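Local coordinates for putative PAS/PAC sensor protein (Nakamurella multipartita DSM 44233, PDB 6HMJ) that senses blue light through a flavin-binding light-oxygen-voltage domain and probably couples it to RNA binding by an ANTAR domain, thereby regulating translation, at residues Ala148-Asp153 with Asp357-Gln362. Sequence-based numbering, arbitrary orientation.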
loop_
_atom_site.group_PDB
_atom_site.type_symbol
_atom_site.label_atom_id
_atom_site.label_comp_id
_atom_site.label_asym_id
_atom_site.label_seq_id
_atom_site.Cartn_x
_atom_site.Cartn_y
_atom_site.Cartn_z
ATOM N N ALA A 148 9.110 -2.842 -0.802
ATOM C CA ALA A 148 9.594 -3.746 0.232
ATOM C C ALA A 148 9.352 -5.210 -0.116
ATOM O O ALA A 148 10.171 -6.066 0.237
ATOM C CB ALA A 148 8.933 -3.400 1.568
ATOM N N ALA A 149 8.248 -5.520 -0.799
ATOM C CA ALA A 149 7.954 -6.908 -1.147
ATOM C C ALA A 149 9.065 -7.506 -1.999
ATOM O O ALA A 149 9.517 -8.631 -1.751
ATOM C CB ALA A 149 6.613 -6.997 -1.873
ATOM N N PHE A 150 9.512 -6.772 -3.017
ATOM C CA PHE A 150 10.587 -7.216 -3.893
ATOM C C PHE A 150 11.922 -6.553 -3.578
ATOM O O PHE A 150 12.893 -6.773 -4.307
ATOM C CB PHE A 150 10.231 -6.943 -5.362
ATOM C CG PHE A 150 8.987 -7.645 -5.834
ATOM C CD1 PHE A 150 9.005 -9.001 -6.106
ATOM C CD2 PHE A 150 7.809 -6.943 -6.031
ATOM C CE1 PHE A 150 7.869 -9.646 -6.549
ATOM C CE2 PHE A 150 6.668 -7.589 -6.478
ATOM C CZ PHE A 150 6.700 -8.937 -6.736
ATOM N N ASP A 151 11.991 -5.749 -2.520
ATOM C CA ASP A 151 13.214 -5.050 -2.131
ATOM C C ASP A 151 13.827 -4.309 -3.320
ATOM O O ASP A 151 14.943 -4.589 -3.763
ATOM C CB ASP A 151 14.221 -6.023 -1.513
ATOM C CG ASP A 151 15.437 -5.318 -0.934
ATOM O OD1 ASP A 151 15.257 -4.392 -0.118
ATOM O OD2 ASP A 151 16.575 -5.695 -1.292
ATOM N N VAL A 152 13.068 -3.337 -3.831
ATOM C CA VAL A 152 13.522 -2.448 -4.891
ATOM C C VAL A 152 13.242 -1.018 -4.450
ATOM O O VAL A 152 12.422 -0.769 -3.563
ATOM C CB VAL A 152 12.842 -2.743 -6.246
ATOM C CG1 VAL A 152 13.152 -4.160 -6.696
ATOM C CG2 VAL A 152 11.335 -2.531 -6.150
ATOM N N ASP A 153 13.926 -0.071 -5.090
ATOM C CA ASP A 153 13.766 1.331 -4.729
ATOM C C ASP A 153 12.451 1.875 -5.288
ATOM O O ASP A 153 11.689 1.175 -5.962
ATOM C CB ASP A 153 14.972 2.142 -5.202
ATOM C CG ASP A 153 15.076 2.233 -6.712
ATOM O OD1 ASP A 153 14.041 2.162 -7.406
ATOM O OD2 ASP A 153 16.213 2.385 -7.209
ATOM N N ASP A 357 14.040 -11.718 -8.867
ATOM C CA ASP A 357 14.886 -11.634 -10.051
ATOM C C ASP A 357 14.065 -11.396 -11.312
ATOM O O ASP A 357 14.518 -10.699 -12.226
ATOM C CB ASP A 357 15.714 -12.913 -10.200
ATOM C CG ASP A 357 16.674 -13.129 -9.040
ATOM O OD1 ASP A 357 17.072 -12.136 -8.396
ATOM O OD2 ASP A 357 17.035 -14.295 -8.777
ATOM N N GLN A 358 12.857 -11.966 -11.384
ATOM C CA GLN A 358 12.048 -11.829 -12.589
ATOM C C GLN A 358 11.501 -10.413 -12.731
ATOM O O GLN A 358 11.485 -9.860 -13.836
ATOM C CB GLN A 358 10.917 -12.858 -12.580
ATOM C CG GLN A 358 11.372 -14.256 -12.971
ATOM C CD GLN A 358 10.238 -15.262 -13.005
ATOM O OE1 GLN A 358 9.269 -15.153 -12.255
ATOM N NE2 GLN A 358 10.349 -16.245 -13.891
ATOM N N GLN A 359 11.057 -9.805 -11.628
ATOM C CA GLN A 359 10.658 -8.402 -11.683
ATOM C C GLN A 359 11.842 -7.532 -12.085
ATOM O O GLN A 359 11.724 -6.661 -12.953
ATOM C CB GLN A 359 10.090 -7.952 -10.336
ATOM C CG GLN A 359 8.889 -8.753 -9.851
ATOM C CD GLN A 359 7.649 -8.532 -10.700
ATOM O OE1 GLN A 359 7.491 -7.487 -11.333
ATOM N NE2 GLN A 359 6.754 -9.514 -10.707
ATOM N N LEU A 360 13.002 -7.765 -11.465
ATOM C CA LEU A 360 14.209 -7.042 -11.849
ATOM C C LEU A 360 14.534 -7.275 -13.316
ATOM O O LEU A 360 15.038 -6.373 -13.996
ATOM C CB LEU A 360 15.381 -7.467 -10.964
ATOM C CG LEU A 360 15.343 -7.026 -9.497
ATOM C CD1 LEU A 360 16.555 -7.562 -8.744
ATOM C CD2 LEU A 360 15.276 -5.518 -9.372
ATOM N N GLU A 361 14.260 -8.480 -13.820
ATOM C CA GLU A 361 14.519 -8.785 -15.222
ATOM C C GLU A 361 13.628 -7.962 -16.143
ATOM O O GLU A 361 14.060 -7.549 -17.227
ATOM C CB GLU A 361 14.305 -10.280 -15.464
ATOM C CG GLU A 361 14.862 -10.841 -16.770
ATOM C CD GLU A 361 16.227 -10.304 -17.137
ATOM O OE1 GLU A 361 17.031 -10.026 -16.224
ATOM O OE2 GLU A 361 16.491 -10.155 -18.350
ATOM N N GLN A 362 12.389 -7.698 -15.728
ATOM C CA GLN A 362 11.496 -6.894 -16.551
ATOM C C GLN A 362 11.978 -5.451 -16.646
ATOM O O GLN A 362 11.897 -4.833 -17.714
ATOM C CB GLN A 362 10.074 -6.958 -15.993
ATOM C CG GLN A 362 9.142 -7.849 -16.807
ATOM C CD GLN A 362 8.084 -8.525 -15.958
ATOM O OE1 GLN A 362 6.910 -8.155 -15.994
ATOM N NE2 GLN A 362 8.494 -9.529 -15.190
#
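Phe150 and Val152, in the turn that ends helix 114-149, face Gln359 and Leu360 on helix 351-372, with the CA atoms of Phe150 and Gln359 7.9 Å apart and those of Val152 and Leu360 8.4 Å apart. The main contact is a CH-pi interaction: the CG methylene of Gln359 sits over one face of the Phe150 ring, 3.7 Å from its centroid and 18° off the ring normal. It is displaced toward the rim, so that CE1 of Phe150 is the nearest ring atom to Gln359 CG, at 3.6 Å. Beyond that methylene the Gln359 chain bends (chi2 -68°), and its amide plane lies 38° from the ring plane rather than stacking flat on it. The terminal NE2 stays above the ring plane on the same side as CG, just beyond the ring outline and 4.0 Å from CZ of Phe150, whereas OE1 is hydrogen-bonded to His164 of helix 154-167. A Schellman motif closes helix 114-149, with Asp151, at positive phi, as its C' residue and the first to leave helical angles; the CB atoms of Phe150 and Val152 both point toward helix 351-372. The contact thereby joins the ANTAR region to the helix that follows the last strand of the flavin-binding PAS domain. Arg356 of that helix hydrogen-bonds to the carbonyl oxygens of Phe150 and Asp151. A second, apolar contact lies further along both segments, where the side chains of Val152 and Leu360 run antiparallel and touch through CG1 of Val152 and CD2 of Leu360 at 3.7 Å. Replacing Phe150 with an alanine would probably leave the Gln359 methylene without its aromatic partner and open a gap between the turn and the helix. Phe150 also packs against Leu196 and Arg193 of helix 192-202.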